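Local coordinates for inositol 2-dehydrogenase (Sinorhizobium meliloti, PDB 4HKT), which catalyses the NAD+-dependent oxidation of myo-inositol to scyllo-inosose (2-keto-myo-inositol), the first step of myo-inositol degradation, at residues Arg230-Val242 / Pro270-Glu282. Residues are numbered along the deposited sequence; the frame is centred on the assembly and turned at random. Where two conformers were deposited one is given.
Sequences RRATYGYDQRIEV and PPLHDFFMTRYTE. With EDO (1,2-ethanediol), chain C.
Leu272 N donates to Tyr234 O (2.9 Å) and Tyr236 N to His273 O (2.9 Å), two backbone hydrogen bonds that tie the run-in to strand 237-244 to the chain ahead of helix 276-279. Between them lies Gly235, the last residue of the type I turn from Ala232; a CB here would collide with Leu272 CB, His273 O and the preceding carbonyl oxygen, so a residue without a side chain fits. Water 1 extends the pairing, donating to Tyr236 O and accepting from His273 N.

Tyr236 dominates the side-chain contact. With CG anti to the backbone N (chi1 -165°), its ring reaches across to the start of the helix, where the edge of Phe275 meets one face in a T-shaped stack, planes at 83°; Phe275 CD1 sits 3.5 Å above the Tyr236 ring plane, over its centre. Gln238 CD lies over the opposite face, toward the rim, while Arg279 CB touches the edge at Tyr236 CD2. An alanine in place of Tyr236 would probably open a gap between Phe275 and Gln238 and leave the Phe275 edge without its aromatic face. Leu272 suits the other end: a methyl of its branched side chain, Leu272 CD1, lies at the Tyr234 ring edge, 4.1 Å from Tyr234 CD1.

Gln238 is bent at chi2 (-80°), which brings OE1 to the hydroxyl of Tyr280; the Tyr280 OH to Gln238 OE1 bond is very short at 2.5 Å. The amide can serve both ways, since NE2 also donates to Asp237 O. Arg279 CG lies over the Tyr280 ring, and its guanidinium, salt-bridged to Asp126, reaches water 2, which donates to Gln238 O.

The contact thus joins the loop entering an inner strand of the large mixed sheet, and that strand's first residues, to the loop before helix 276-279, the helix and Tyr280. Gln238, Tyr280 and Arg279 are buried with polar partners, whereas Asp274 O, buried against Tyr236 CB, has none in the model.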
loop_
_atom_site.group_PDB
_atom_site.type_symbol
_atom_site.label_atom_id
_atom_site.label_comp_id
_atom_site.label_asym_id
_atom_site.label_seq_id
_atom_site.Cartn_x
_atom_site.Cartn_y
_atom_site.Cartn_z
ATOM N N ARG B 230 23.959 5.458 7.622
ATOM C CA ARG B 230 24.842 4.749 6.734
ATOM C C ARG B 230 24.452 3.291 6.436
ATOM O O ARG B 230 25.057 2.698 5.550
ATOM C CB ARG B 230 26.270 4.776 7.276
ATOM C CG ARG B 230 27.055 6.047 6.980
ATOM C CD ARG B 230 27.166 6.333 5.496
ATOM N NE ARG B 230 28.194 7.308 5.205
ATOM C CZ ARG B 230 28.485 7.765 4.000
ATOM N NH1 ARG B 230 27.829 7.312 2.944
ATOM N NH2 ARG B 230 29.441 8.677 3.847
ATOM N N ARG B 231 23.516 2.692 7.172
ATOM C CA ARG B 231 23.243 1.254 7.051
ATOM C C ARG B 231 21.782 0.940 7.297
ATOM O O ARG B 231 21.221 1.290 8.364
ATOM C CB ARG B 231 24.073 0.437 8.057
ATOM C CG ARG B 231 23.894 -1.085 7.931
ATOM C CD ARG B 231 22.970 -1.736 8.963
ATOM N NE ARG B 231 23.492 -1.640 10.348
ATOM C CZ ARG B 231 23.035 -0.765 11.249
ATOM N NH1 ARG B 231 22.036 0.073 10.903
ATOM N NH2 ARG B 231 23.545 -0.709 12.488
ATOM N N ALA B 232 21.164 0.265 6.311
ATOM C CA ALA B 232 19.797 -0.248 6.407
ATOM C C ALA B 232 19.787 -1.651 5.798
ATOM O O ALA B 232 20.110 -1.797 4.618
ATOM C CB ALA B 232 18.860 0.641 5.635
ATOM N N THR B 233 19.387 -2.648 6.569
ATOM C CA THR B 233 19.369 -4.042 6.086
ATOM C C THR B 233 18.402 -4.243 4.921
ATOM O O THR B 233 18.623 -5.110 4.076
ATOM C CB THR B 233 19.018 -5.048 7.185
ATOM O OG1 THR B 233 17.741 -4.742 7.785
ATOM C CG2 THR B 233 20.077 -5.061 8.198
ATOM N N TYR B 234 17.382 -3.396 4.869
ATOM C CA TYR B 234 16.329 -3.467 3.857
ATOM C C TYR B 234 16.665 -2.754 2.528
ATOM O O TYR B 234 15.861 -2.746 1.576
ATOM C CB TYR B 234 14.999 -2.991 4.467
ATOM C CG TYR B 234 15.087 -1.702 5.252
ATOM C CD1 TYR B 234 14.876 -0.493 4.632
ATOM C CD2 TYR B 234 15.404 -1.697 6.616
ATOM C CE1 TYR B 234 14.979 0.699 5.331
ATOM C CE2 TYR B 234 15.497 -0.506 7.336
ATOM C CZ TYR B 234 15.282 0.681 6.673
ATOM O OH TYR B 234 15.337 1.872 7.340
ATOM N N GLY B 235 17.868 -2.205 2.409
ATOM C CA GLY B 235 18.288 -1.600 1.151
ATOM C C GLY B 235 18.315 -0.064 1.144
ATOM O O GLY B 235 18.418 0.586 2.185
ATOM N N TYR B 236 18.286 0.495 -0.055
ATOM C CA TYR B 236 18.555 1.877 -0.289
ATOM C C TYR B 236 17.267 2.689 -0.079
ATOM O O TYR B 236 16.385 2.706 -0.937
ATOM C CB TYR B 236 19.084 2.046 -1.698
ATOM C CG TYR B 236 19.765 3.355 -2.042
ATOM C CD1 TYR B 236 20.428 4.120 -1.073
ATOM C CD2 TYR B 236 19.801 3.799 -3.371
ATOM C CE1 TYR B 236 21.096 5.276 -1.420
ATOM C CE2 TYR B 236 20.464 4.938 -3.727
ATOM C CZ TYR B 236 21.113 5.674 -2.755
ATOM O OH TYR B 236 21.778 6.803 -3.131
ATOM N N ASP B 237 17.154 3.283 1.098
ATOM C CA ASP B 237 15.957 4.016 1.510
ATOM C C ASP B 237 16.048 5.443 1.013
ATOM O O ASP B 237 16.968 6.128 1.331
ATOM C CB ASP B 237 15.843 3.959 3.047
ATOM C CG ASP B 237 14.489 4.419 3.576
ATOM O OD1 ASP B 237 13.632 4.943 2.798
ATOM O OD2 ASP B 237 14.303 4.259 4.802
ATOM N N GLN B 238 15.118 5.860 0.171
ATOM C CA GLN B 238 15.175 7.158 -0.462
ATOM C C GLN B 238 13.771 7.723 -0.504
ATOM O O GLN B 238 13.048 7.542 -1.480
ATOM C CB GLN B 238 15.714 7.059 -1.913
ATOM C CG GLN B 238 17.119 6.490 -2.076
ATOM C CD GLN B 238 18.159 7.523 -1.789
ATOM O OE1 GLN B 238 18.530 8.303 -2.662
ATOM N NE2 GLN B 238 18.662 7.532 -0.565
ATOM N N ARG B 239 13.368 8.405 0.563
ATOM C CA ARG B 239 12.023 8.979 0.633
ATOM C C ARG B 239 12.029 10.478 0.739
ATOM O O ARG B 239 12.922 11.063 1.331
ATOM C CB ARG B 239 11.289 8.417 1.817
ATOM C CG ARG B 239 10.770 7.019 1.564
ATOM C CD ARG B 239 10.194 6.514 2.866
ATOM N NE ARG B 239 11.221 6.037 3.774
ATOM C CZ ARG B 239 11.124 6.043 5.109
ATOM N NH1 ARG B 239 10.076 6.571 5.709
ATOM N NH2 ARG B 239 12.099 5.530 5.852
ATOM N N ILE B 240 11.022 11.100 0.142
ATOM C CA ILE B 240 10.807 12.521 0.313
ATOM C C ILE B 240 9.312 12.728 0.539
ATOM O O ILE B 240 8.448 11.977 0.031
ATOM C CB ILE B 240 11.287 13.367 -0.870
ATOM C CG1 ILE B 240 10.536 12.968 -2.170
ATOM C CG2 ILE B 240 12.791 13.225 -1.063
ATOM C CD1 ILE B 240 10.751 13.945 -3.309
ATOM N N GLU B 241 9.033 13.754 1.303
ATOM C CA GLU B 241 7.669 14.126 1.642
ATOM C C GLU B 241 7.590 15.620 1.812
ATOM O O GLU B 241 8.511 16.241 2.403
ATOM C CB GLU B 241 7.230 13.400 2.911
ATOM C CG GLU B 241 5.786 13.759 3.263
ATOM C CD GLU B 241 5.292 13.212 4.592
ATOM O OE1 GLU B 241 6.061 12.585 5.338
ATOM O OE2 GLU B 241 4.084 13.417 4.867
ATOM N N VAL B 242 6.501 16.225 1.316
ATOM C CA VAL B 242 6.320 17.653 1.395
ATOM C C VAL B 242 4.879 17.973 1.838
ATOM O O VAL B 242 3.895 17.616 1.147
ATOM C CB VAL B 242 6.608 18.349 0.061
ATOM C CG1 VAL B 242 6.497 19.854 0.246
ATOM C CG2 VAL B 242 7.978 17.973 -0.468
ATOM N N PRO B 270 9.389 -7.558 -1.381
ATOM C CA PRO B 270 10.860 -7.616 -1.433
ATOM C C PRO B 270 11.526 -6.372 -0.834
ATOM O O PRO B 270 10.901 -5.309 -0.743
ATOM C CB PRO B 270 11.182 -7.724 -2.941
ATOM C CG PRO B 270 9.917 -8.223 -3.554
ATOM C CD PRO B 270 8.810 -7.591 -2.744
ATOM N N PRO B 271 12.786 -6.509 -0.418
ATOM C CA PRO B 271 13.538 -5.331 -0.018
ATOM C C PRO B 271 13.735 -4.371 -1.169
ATOM O O PRO B 271 13.322 -4.629 -2.320
ATOM C CB PRO B 271 14.883 -5.927 0.475
ATOM C CG PRO B 271 15.008 -7.215 -0.286
ATOM C CD PRO B 271 13.593 -7.741 -0.292
ATOM N N LEU B 272 14.361 -3.248 -0.868
ATOM C CA LEU B 272 14.575 -2.193 -1.843
ATOM C C LEU B 272 15.770 -2.514 -2.757
ATOM O O LEU B 272 16.429 -3.576 -2.622
ATOM C CB LEU B 272 14.858 -0.898 -1.083
ATOM C CG LEU B 272 13.801 -0.598 -0.001
ATOM C CD1 LEU B 272 14.131 0.683 0.762
ATOM C CD2 LEU B 272 12.416 -0.526 -0.614
ATOM N N HIS B 273 16.073 -1.572 -3.644
ATOM C CA HIS B 273 17.270 -1.639 -4.448
ATOM C C HIS B 273 18.503 -1.677 -3.558
ATOM O O HIS B 273 18.538 -1.034 -2.477
ATOM C CB HIS B 273 17.371 -0.413 -5.362
ATOM C CG HIS B 273 16.372 -0.378 -6.484
ATOM N ND1 HIS B 273 16.604 -0.975 -7.712
ATOM C CD2 HIS B 273 15.171 0.234 -6.587
ATOM C CE1 HIS B 273 15.584 -0.731 -8.515
ATOM N NE2 HIS B 273 14.703 -0.000 -7.854
ATOM N N ASP B 274 19.531 -2.409 -3.985
ATOM C CA ASP B 274 20.775 -2.429 -3.233
ATOM C C ASP B 274 21.309 -1.027 -3.109
ATOM O O ASP B 274 21.463 -0.543 -1.987
ATOM C CB ASP B 274 21.841 -3.325 -3.868
ATOM C CG ASP B 274 21.473 -4.798 -3.802
ATOM O OD1 ASP B 274 20.733 -5.186 -2.880
ATOM O OD2 ASP B 274 21.902 -5.546 -4.691
ATOM N N PHE B 275 21.579 -0.366 -4.242
ATOM C CA PHE B 275 22.210 0.977 -4.180
ATOM C C PHE B 275 21.842 1.842 -5.403
ATOM O O PHE B 275 20.848 1.573 -6.082
ATOM C CB PHE B 275 23.734 0.837 -3.970
ATOM C CG PHE B 275 24.391 1.967 -3.168
ATOM C CD1 PHE B 275 23.653 2.986 -2.534
ATOM C CD2 PHE B 275 25.778 1.997 -3.051
ATOM C CE1 PHE B 275 24.301 4.005 -1.821
ATOM C CE2 PHE B 275 26.422 2.999 -2.331
ATOM C CZ PHE B 275 25.686 4.003 -1.718
ATOM N N PHE B 276 22.597 2.906 -5.650
ATOM C CA PHE B 276 22.217 3.872 -6.663
ATOM C C PHE B 276 22.239 3.273 -8.071
ATOM O O PHE B 276 21.489 3.721 -8.940
ATOM C CB PHE B 276 23.112 5.123 -6.575
ATOM C CG PHE B 276 24.579 4.845 -6.790
ATOM C CD1 PHE B 276 25.075 4.559 -8.076
ATOM C CD2 PHE B 276 25.474 4.846 -5.707
ATOM C CE1 PHE B 276 26.421 4.283 -8.262
ATOM C CE2 PHE B 276 26.826 4.579 -5.902
ATOM C CZ PHE B 276 27.297 4.302 -7.176
HETATM N N MSE B 277 23.069 2.244 -8.267
HETATM C CA MSE B 277 23.271 1.622 -9.572
HETATM C C MSE B 277 21.954 1.258 -10.189
HETATM O O MSE B 277 21.721 1.568 -11.351
HETATM C CB MSE B 277 24.157 0.367 -9.521
HETATM C CG MSE B 277 25.621 0.649 -9.135
HETATM SE SE MSE B 277 25.896 0.918 -7.191
HETATM C CE MSE B 277 25.477 -0.924 -6.576
ATOM N N THR B 278 21.084 0.583 -9.451
ATOM C CA THR B 278 19.798 0.227 -10.032
ATOM C C THR B 278 18.674 1.145 -9.618
ATOM O O THR B 278 17.721 1.266 -10.356
ATOM C CB THR B 278 19.362 -1.226 -9.805
ATOM O OG1 THR B 278 19.409 -1.539 -8.423
ATOM C CG2 THR B 278 20.228 -2.205 -10.616
ATOM N N ARG B 279 18.755 1.792 -8.458
ATOM C CA ARG B 279 17.653 2.679 -8.042
ATOM C C ARG B 279 17.487 3.834 -9.029
ATOM O O ARG B 279 16.348 4.241 -9.349
ATOM C CB ARG B 279 17.839 3.240 -6.586
ATOM C CG ARG B 279 16.943 4.453 -6.259
ATOM C CD ARG B 279 15.478 4.083 -6.057
ATOM N NE ARG B 279 14.569 5.195 -5.748
ATOM C CZ ARG B 279 14.097 6.077 -6.633
ATOM N NH1 ARG B 279 14.437 5.997 -7.914
ATOM N NH2 ARG B 279 13.269 7.039 -6.255
ATOM N N TYR B 280 18.597 4.363 -9.526
ATOM C CA TYR B 280 18.535 5.598 -10.307
ATOM C C TYR B 280 18.804 5.495 -11.825
ATOM O O TYR B 280 19.066 6.506 -12.483
ATOM C CB TYR B 280 19.438 6.645 -9.643
ATOM C CG TYR B 280 18.842 7.160 -8.319
ATOM C CD1 TYR B 280 17.615 7.800 -8.295
ATOM C CD2 TYR B 280 19.539 7.024 -7.110
ATOM C CE1 TYR B 280 17.058 8.260 -7.104
ATOM C CE2 TYR B 280 19.013 7.499 -5.912
ATOM C CZ TYR B 280 17.772 8.107 -5.911
ATOM O OH TYR B 280 17.232 8.561 -4.738
ATOM N N THR B 281 18.644 4.306 -12.393
ATOM C CA THR B 281 18.883 4.122 -13.834
ATOM C C THR B 281 18.089 5.109 -14.721
ATOM O O THR B 281 18.684 5.747 -15.604
ATOM C CB THR B 281 18.637 2.689 -14.298
ATOM O OG1 THR B 281 17.242 2.445 -14.298
ATOM C CG2 THR B 281 19.315 1.696 -13.393
ATOM N N GLU B 282 16.797 5.292 -14.464
ATOM C CA GLU B 282 16.041 6.267 -15.232
ATOM C C GLU B 282 16.566 7.679 -14.978
ATOM O O GLU B 282 16.622 8.524 -15.892
ATOM C CB GLU B 282 14.537 6.196 -14.931
ATOM C CG GLU B 282 13.845 4.954 -15.468
ATOM C CD GLU B 282 12.497 4.757 -14.829
ATOM O OE1 GLU B 282 11.491 5.203 -15.418
ATOM O OE2 GLU B 282 12.459 4.203 -13.715
HETATM C C1 EDO C . 1.066 11.277 0.926
HETATM O O1 EDO C . 1.310 9.950 1.416
HETATM C C2 EDO C . 1.873 12.292 1.740
HETATM O O2 EDO C . 1.357 12.422 3.073
HETATM O O HOH W 1 15.599 1.614 -3.464
HETATM O O HOH W 2 12.198 6.377 -3.807
#